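Long-range contacts in probable transcriptional regulator, TetR family protein (Rhodococcus sp., PDB 3BJB), which probably binds regulatory DNA as a dimeric transcription factor of the TetR family, through a predicted helix-turn-helix motif: residues L28-I32 with L69-V73; M81-F85 with N101-A106; P95-V99 with L199-S203. All blocks are in the same frame, centred on the assembly; numbering follows the deposited sequence.

Interaction 1 of 3, residues L28-I32 with L69-V73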
loop_
_atom_site.group_PDB
_atom_site.type_symbol
_atom_site.label_atom_id
_atom_site.label_comp_id
_atom_site.label_asym_id
_atom_site.label_seq_id
_atom_site.Cartn_x
_atom_site.Cartn_y
_atom_site.Cartn_z
ATOM N N LEU B 28 -16.872 16.649 -4.362
ATOM C CA LEU B 28 -15.668 16.396 -3.542
ATOM C C LEU B 28 -15.880 16.652 -2.046
ATOM O O LEU B 28 -15.485 15.828 -1.186
ATOM C CB LEU B 28 -14.504 17.245 -4.044
ATOM C CG LEU B 28 -13.631 16.765 -5.217
ATOM C CD1 LEU B 28 -14.342 15.835 -6.177
ATOM C CD2 LEU B 28 -13.018 17.938 -5.986
ATOM N N GLU B 29 -16.518 17.788 -1.753
ATOM C CA GLU B 29 -16.864 18.189 -0.397
ATOM C C GLU B 29 -17.566 17.045 0.309
ATOM O O GLU B 29 -17.057 16.502 1.313
ATOM C CB GLU B 29 -17.801 19.391 -0.439
ATOM C CG GLU B 29 -17.507 20.486 0.581
ATOM C CD GLU B 29 -16.233 21.240 0.255
ATOM O OE1 GLU B 29 -16.302 22.477 0.111
ATOM O OE2 GLU B 29 -15.166 20.588 0.127
ATOM N N ALA B 30 -18.710 16.666 -0.259
ATOM C CA ALA B 30 -19.601 15.664 0.308
ATOM C C ALA B 30 -18.937 14.311 0.446
ATOM O O ALA B 30 -19.180 13.596 1.422
ATOM C CB ALA B 30 -20.836 15.536 -0.537
ATOM N N ALA B 31 -18.107 13.961 -0.536
ATOM C CA ALA B 31 -17.389 12.711 -0.528
ATOM C C ALA B 31 -16.529 12.694 0.732
ATOM O O ALA B 31 -16.608 11.720 1.529
ATOM C CB ALA B 31 -16.585 12.555 -1.775
ATOM N N ILE B 32 -15.802 13.802 0.951
ATOM C CA ILE B 32 -14.942 13.987 2.131
ATOM C C ILE B 32 -15.658 13.789 3.490
ATOM O O ILE B 32 -15.153 13.038 4.342
ATOM C CB ILE B 32 -14.167 15.336 2.084
ATOM C CG1 ILE B 32 -13.104 15.294 0.987
ATOM C CG2 ILE B 32 -13.512 15.665 3.447
ATOM C CD1 ILE B 32 -12.765 16.652 0.441
ATOM N N LEU B 69 -14.000 8.563 -7.704
ATOM C CA LEU B 69 -14.289 9.722 -6.890
ATOM C C LEU B 69 -13.201 9.931 -5.846
ATOM O O LEU B 69 -12.623 11.021 -5.769
ATOM C CB LEU B 69 -15.665 9.605 -6.264
ATOM C CG LEU B 69 -16.030 10.575 -5.163
ATOM C CD1 LEU B 69 -16.263 11.988 -5.739
ATOM C CD2 LEU B 69 -17.286 10.023 -4.484
ATOM N N PHE B 70 -12.874 8.886 -5.080
ATOM C CA PHE B 70 -11.832 9.037 -4.062
ATOM C C PHE B 70 -10.391 9.239 -4.553
ATOM O O PHE B 70 -9.548 9.758 -3.829
ATOM C CB PHE B 70 -11.956 7.955 -3.019
ATOM C CG PHE B 70 -13.122 8.142 -2.176
ATOM C CD1 PHE B 70 -13.137 9.141 -1.226
ATOM C CD2 PHE B 70 -14.253 7.343 -2.350
ATOM C CE1 PHE B 70 -14.272 9.343 -0.426
ATOM C CE2 PHE B 70 -15.383 7.533 -1.552
ATOM C CZ PHE B 70 -15.390 8.540 -0.602
ATOM N N VAL B 71 -10.130 8.880 -5.795
ATOM C CA VAL B 71 -8.879 9.227 -6.439
ATOM C C VAL B 71 -8.861 10.720 -6.731
ATOM O O VAL B 71 -7.872 11.393 -6.463
ATOM C CB VAL B 71 -8.679 8.421 -7.720
ATOM C CG1 VAL B 71 -7.620 9.084 -8.617
ATOM C CG2 VAL B 71 -8.291 6.986 -7.372
ATOM N N ALA B 72 -9.965 11.243 -7.254
ATOM C CA ALA B 72 -10.116 12.685 -7.450
ATOM C C ALA B 72 -10.080 13.433 -6.113
ATOM O O ALA B 72 -9.603 14.559 -6.071
ATOM C CB ALA B 72 -11.409 13.004 -8.203
ATOM N N VAL B 73 -10.600 12.833 -5.033
ATOM C CA VAL B 73 -10.546 13.484 -3.710
ATOM C C VAL B 73 -9.094 13.592 -3.286
ATOM O O VAL B 73 -8.663 14.655 -2.883
ATOM C CB VAL B 73 -11.392 12.775 -2.611
ATOM C CG1 VAL B 73 -10.920 13.163 -1.227
ATOM C CG2 VAL B 73 -12.863 13.114 -2.741
#
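Ala31 sets its methyl group against Leu69, Phe70 and Val73 of helix 66-86. Its CB lies 3.8 Å from CD2 of Leu69 and 3.9 Å from CG2 of Val73, so one small side chain is shared between residues a helical turn apart. Leu69 arrives with its whole isopropyl end: CG anti to the backbone N (chi1 168°) puts CG and CD1 of Leu69 each 4.0 Å from CB of Ala31. The Phe70 ring comes in with its edge, CE1 standing 3.9 Å from the carbonyl O of Ala31, close to the ring plane. Val73 splits its two methyls between neighbours. CG2 takes Ala31 and also brushes the carbonyl O of Leu28, while CG1 packs against CG1 of Ile32 at 3.8 Å, the two side chains crossing at a slant. Leu28 reaches Leu69 more loosely, CD1 to CD1 at 4.3 Å, and both leucines also lean on Phe63.

The segment axes pass 10.0 Å apart at 100°, almost perpendicular, which confines the touching to a compact patch. Here the first helix of the TetR-type DNA-binding domain meets the start of the long helix 66-86, which runs on into the C-terminal domain, in TetR relatives the ligand-binding and dimerisation part. Leu69 also touches Met45 and Val48 at the predicted helix-turn-helix, and Val73 rests on Met120 of helix 114-126. No hydrogen bond or charge pair crosses between the two segments: shape and the burial of aliphatic and aromatic carbon hold them together, and the close fit centres on an alanine.

Interaction 2 of 3, residues M81-F85 with N101-A106; sequences MGVGF and NVLVRA
The carbonyl O of Gly84 receives NH1 of Arg105, at 3.3 Å a long and weak hydrogen bond but a nearly straight one, with an N-H...O angle of 170°. The oxygen lies at the edge of the guanidinium, in its plane. To get there the arginine leaves its helix with CG anti to the backbone N, then bends at both of the next two torsions on its way across to helix 66-86. NH2 of the same group makes a further weak bond to the carbonyl O of Ser88, so the guanidinium bridges two backbone oxygens near the end of that helix.

One guanidinium face is turned to Phe85, whose CD1 sits 4.1 Å above its centre; the ring and guanidinium planes are 44° apart, too tilted for a parallel stack. The phenyl ring itself is met over one face by Val102, whose CG1 stands 3.6 Å from the centroid, a CH-pi contact offset toward the rim. The ring also has Asn101 beside it, CE1 of Phe85 lying 4.1 Å from the asparagine CB. One turn earlier in helix 66-86, the selenomethionine Met81 bends at chi2 and chi3 and turns its end toward Ala106, though the exact placing of its CE is doubtful.

Helix 134-150 backs this layer, with Ala149 touching both Phe85 and Val102, and Trp170 of helix 157-179 meets Ala106. The segment axes are 10.9 Å apart and cross steeply, at 124°. Such packing is typical of the all-helical C-terminal domain of TetR regulators, where the long helix leading from the DNA-binding domain lies against the helix that follows it.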
loop_
_atom_site.group_PDB
_atom_site.type_symbol
_atom_site.label_atom_id
_atom_site.label_comp_id
_atom_site.label_asym_id
_atom_site.label_seq_id
_atom_site.Cartn_x
_atom_site.Cartn_y
_atom_site.Cartn_z
HETATM N N MSE B 81 -2.494 20.530 -0.114
HETATM C CA MSE B 81 -1.436 20.504 0.888
HETATM C C MSE B 81 -0.149 21.060 0.302
HETATM O O MSE B 81 0.706 21.575 1.036
HETATM C CB MSE B 81 -1.256 19.095 1.490
HETATM C CG MSE B 81 -0.392 18.092 0.690
HETATM SE SE MSE B 81 1.564 18.270 1.030
HETATM C CE MSE B 81 1.494 18.356 2.990
ATOM N N GLY B 82 -0.028 20.960 -1.024
ATOM C CA GLY B 82 1.043 21.607 -1.766
ATOM C C GLY B 82 0.960 23.116 -1.630
ATOM O O GLY B 82 1.975 23.781 -1.396
ATOM N N VAL B 83 -0.256 23.649 -1.776
ATOM C CA VAL B 83 -0.554 25.063 -1.539
ATOM C C VAL B 83 -0.098 25.464 -0.135
ATOM O O VAL B 83 0.657 26.420 0.021
ATOM C CB VAL B 83 -2.079 25.358 -1.699
ATOM C CG1 VAL B 83 -2.417 26.789 -1.286
ATOM C CG2 VAL B 83 -2.541 25.084 -3.118
ATOM N N GLY B 84 -0.546 24.706 0.868
ATOM C CA GLY B 84 -0.289 24.999 2.279
ATOM C C GLY B 84 1.157 24.807 2.686
ATOM O O GLY B 84 1.605 25.357 3.700
ATOM N N PHE B 85 1.885 24.017 1.902
ATOM C CA PHE B 85 3.314 23.865 2.113
ATOM C C PHE B 85 4.104 25.057 1.534
ATOM O O PHE B 85 5.022 25.563 2.182
ATOM C CB PHE B 85 3.825 22.524 1.576
ATOM C CG PHE B 85 5.248 22.232 1.963
ATOM C CD1 PHE B 85 5.537 21.552 3.154
ATOM C CD2 PHE B 85 6.311 22.659 1.152
ATOM C CE1 PHE B 85 6.874 21.289 3.528
ATOM C CE2 PHE B 85 7.646 22.402 1.512
ATOM C CZ PHE B 85 7.930 21.715 2.703
ATOM N N ASN B 101 10.463 17.175 4.958
ATOM C CA ASN B 101 9.481 18.066 5.588
ATOM C C ASN B 101 8.089 18.018 4.950
ATOM O O ASN B 101 7.085 18.212 5.637
ATOM C CB ASN B 101 9.966 19.525 5.648
ATOM C CG ASN B 101 11.134 19.738 6.620
ATOM O OD1 ASN B 101 12.042 20.535 6.334
ATOM N ND2 ASN B 101 11.120 19.049 7.763
ATOM N N VAL B 102 8.023 17.795 3.642
ATOM C CA VAL B 102 6.726 17.684 2.994
ATOM C C VAL B 102 6.036 16.374 3.396
ATOM O O VAL B 102 4.815 16.342 3.633
ATOM C CB VAL B 102 6.795 17.826 1.421
ATOM C CG1 VAL B 102 7.798 18.837 1.002
ATOM C CG2 VAL B 102 7.082 16.504 0.731
ATOM N N LEU B 103 6.833 15.310 3.477
ATOM C CA LEU B 103 6.331 13.996 3.772
ATOM C C LEU B 103 5.780 13.990 5.185
ATOM O O LEU B 103 4.672 13.486 5.402
ATOM C CB LEU B 103 7.413 12.929 3.543
ATOM C CG LEU B 103 7.311 12.015 2.296
ATOM C CD1 LEU B 103 6.658 12.677 1.075
ATOM C CD2 LEU B 103 8.669 11.442 1.917
ATOM N N VAL B 104 6.516 14.617 6.115
ATOM C CA VAL B 104 6.096 14.776 7.515
ATOM C C VAL B 104 4.772 15.549 7.619
ATOM O O VAL B 104 3.859 15.140 8.350
ATOM C CB VAL B 104 7.199 15.488 8.375
ATOM C CG1 VAL B 104 6.672 15.935 9.735
ATOM C CG2 VAL B 104 8.420 14.577 8.550
ATOM N N ARG B 105 4.682 16.655 6.891
ATOM C CA ARG B 105 3.445 17.394 6.773
ATOM C C ARG B 105 2.264 16.581 6.247
ATOM O O ARG B 105 1.185 16.661 6.803
ATOM C CB ARG B 105 3.652 18.584 5.839
ATOM C CG ARG B 105 2.456 19.499 5.733
ATOM C CD ARG B 105 2.305 20.290 7.000
ATOM N NE ARG B 105 3.268 21.391 7.028
ATOM C CZ ARG B 105 3.117 22.538 6.366
ATOM N NH1 ARG B 105 2.030 22.762 5.617
ATOM N NH2 ARG B 105 4.061 23.461 6.465
ATOM N N ALA B 106 2.460 15.821 5.169
ATOM C CA ALA B 106 1.387 15.005 4.616
ATOM C C ALA B 106 0.980 13.856 5.566
ATOM O O ALA B 106 -0.216 13.643 5.824
ATOM C CB ALA B 106 1.790 14.469 3.272
#

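Interaction 3 of 3, residues P95-V99 with L199-S203; sequences PQDAV and LVNLS
Val99 and Leu199 form the apolar centre, CG1 of the valine 3.9 Å from CD1 of the leucine, the two side chains slanting across one another. The same leucine methyl also lies 4.0 Å from CB of Gln96, so Leu199 fits between residues almost one helical turn apart. Leu202 extends the patch, bringing CD2 to 4.1 Å from CB of Pro95. From behind, Leu166 of helix 157-179 and Met146 of helix 134-150 cover Val99, while Leu163 meets Leu199.

Leu199 is where the chain leaves helix 184-198, and from there to Leu202 it makes a type I beta turn, closed by Leu202 N to Leu199 O. In this TetR-type C-terminal domain the turn lays the tail against the first turn of helix 95-111. It also lies beside the dimer partner, since Val200 and Asn201 pack on Leu197 of the second subunit.

The polar edge belongs to Gln96. Its NE2 gives a 2.7 Å hydrogen bond to the carbonyl O of Leu199, bent to 136° at the hydrogen; the acceptor is close to the plane of the glutamine amide, but the donor stands 36° out of the carbonyl plane. Leu202 N reaches that oxygen from the opposite face, so two N-H groups grip it. The bend at chi2 (-66°) curls the amide back toward the turn, and OE1 has a weak bond to Ser94 OG. With an alanine in place of Gln96, Leu199 O would probably lose its side-chain donor and keep the N-H of Leu202, and the turn would be held less firmly to the helix.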
loop_
_atom_site.group_PDB
_atom_site.type_symbol
_atom_site.label_atom_id
_atom_site.label_comp_id
_atom_site.label_asym_id
_atom_site.label_seq_id
_atom_site.Cartn_x
_atom_site.Cartn_y
_atom_site.Cartn_z
ATOM N N PRO B 95 18.047 19.503 0.155
ATOM C CA PRO B 95 16.984 18.907 -0.655
ATOM C C PRO B 95 16.311 17.699 0.033
ATOM O O PRO B 95 15.073 17.656 0.152
ATOM C CB PRO B 95 17.721 18.486 -1.928
ATOM C CG PRO B 95 18.871 19.486 -2.031
ATOM C CD PRO B 95 19.290 19.734 -0.620
ATOM N N GLN B 96 17.106 16.736 0.503
ATOM C CA GLN B 96 16.526 15.573 1.140
ATOM C C GLN B 96 15.739 15.955 2.411
ATOM O O GLN B 96 14.669 15.425 2.694
ATOM C CB GLN B 96 17.530 14.398 1.312
ATOM C CG GLN B 96 19.003 14.676 1.545
ATOM C CD GLN B 96 19.707 15.345 0.368
ATOM O OE1 GLN B 96 19.974 16.546 0.405
ATOM N NE2 GLN B 96 20.021 14.575 -0.662
ATOM N N ASP B 97 16.224 16.957 3.109
ATOM C CA ASP B 97 15.509 17.548 4.216
ATOM C C ASP B 97 14.165 18.191 3.856
ATOM O O ASP B 97 13.142 17.993 4.545
ATOM C CB ASP B 97 16.382 18.637 4.779
ATOM C CG ASP B 97 16.196 18.803 6.224
ATOM O OD1 ASP B 97 15.436 19.742 6.602
ATOM O OD2 ASP B 97 16.800 17.972 6.965
ATOM N N ALA B 98 14.177 19.009 2.810
ATOM C CA ALA B 98 12.980 19.697 2.410
ATOM C C ALA B 98 11.920 18.644 2.068
ATOM O O ALA B 98 10.729 18.813 2.347
ATOM C CB ALA B 98 13.258 20.603 1.243
ATOM N N VAL B 99 12.380 17.544 1.501
ATOM C CA VAL B 99 11.496 16.520 1.001
ATOM C C VAL B 99 10.969 15.752 2.198
ATOM O O VAL B 99 9.784 15.506 2.332
ATOM C CB VAL B 99 12.217 15.616 -0.024
ATOM C CG1 VAL B 99 11.346 14.472 -0.395
ATOM C CG2 VAL B 99 12.591 16.426 -1.290
ATOM N N LEU B 199 17.530 9.256 -1.205
ATOM C CA LEU B 199 17.844 10.517 -1.903
ATOM C C LEU B 199 19.282 11.027 -1.810
ATOM O O LEU B 199 19.516 12.226 -1.977
ATOM C CB LEU B 199 16.879 11.628 -1.467
ATOM C CG LEU B 199 15.380 11.347 -1.472
ATOM C CD1 LEU B 199 14.678 12.520 -0.806
ATOM C CD2 LEU B 199 14.867 11.107 -2.895
ATOM N N VAL B 200 20.240 10.128 -1.579
ATOM C CA VAL B 200 21.669 10.503 -1.563
ATOM C C VAL B 200 22.079 11.381 -2.727
ATOM O O VAL B 200 22.808 12.336 -2.524
ATOM C CB VAL B 200 22.635 9.296 -1.565
ATOM C CG1 VAL B 200 23.107 8.996 -0.169
ATOM C CG2 VAL B 200 22.015 8.067 -2.257
ATOM N N ASN B 201 21.598 11.069 -3.931
ATOM C CA ASN B 201 22.102 11.697 -5.167
ATOM C C ASN B 201 21.264 12.857 -5.725
ATOM O O ASN B 201 21.369 13.208 -6.900
ATOM C CB ASN B 201 22.320 10.616 -6.232
ATOM C CG ASN B 201 23.170 9.463 -5.710
ATOM O OD1 ASN B 201 24.332 9.653 -5.322
ATOM N ND2 ASN B 201 22.590 8.263 -5.685
ATOM N N LEU B 202 20.441 13.446 -4.860
ATOM C CA LEU B 202 19.551 14.534 -5.243
ATOM C C LEU B 202 20.251 15.902 -5.465
ATOM O O LEU B 202 20.513 16.650 -4.509
ATOM C CB LEU B 202 18.424 14.636 -4.222
ATOM C CG LEU B 202 17.064 14.798 -4.886
ATOM C CD1 LEU B 202 16.596 13.471 -5.435
ATOM C CD2 LEU B 202 16.074 15.326 -3.905
ATOM N N SER B 203 20.529 16.224 -6.734
ATOM C CA SER B 203 21.315 17.429 -7.118
ATOM C C SER B 203 20.545 18.755 -7.020
ATOM O O SER B 203 20.878 19.744 -7.692
ATOM C CB SER B 203 21.904 17.261 -8.535
ATOM O OG SER B 203 20.899 16.852 -9.469
#

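Two shared helices string the contacts together. Helix 66-86 carries interaction 1 near its start and interaction 2 near its end; helix 95-111 then takes part in both interactions 2 and 3, which touch through packing of Phe85 CZ on the carbonyl O of Ala98. Interaction 1 is a buried contact and has no hydrogen bond or charge pair between its segments. Interactions 2 and 3 are partly buried, and each adds a side-chain N-H to backbone carbonyl bond: weak from an arginine in 2, short from a glutamine in 3. Centres 32 Å apart put interactions 1 and 3 on opposite sides of the chain's centre; residues of interaction 3 alone meet the second subunit.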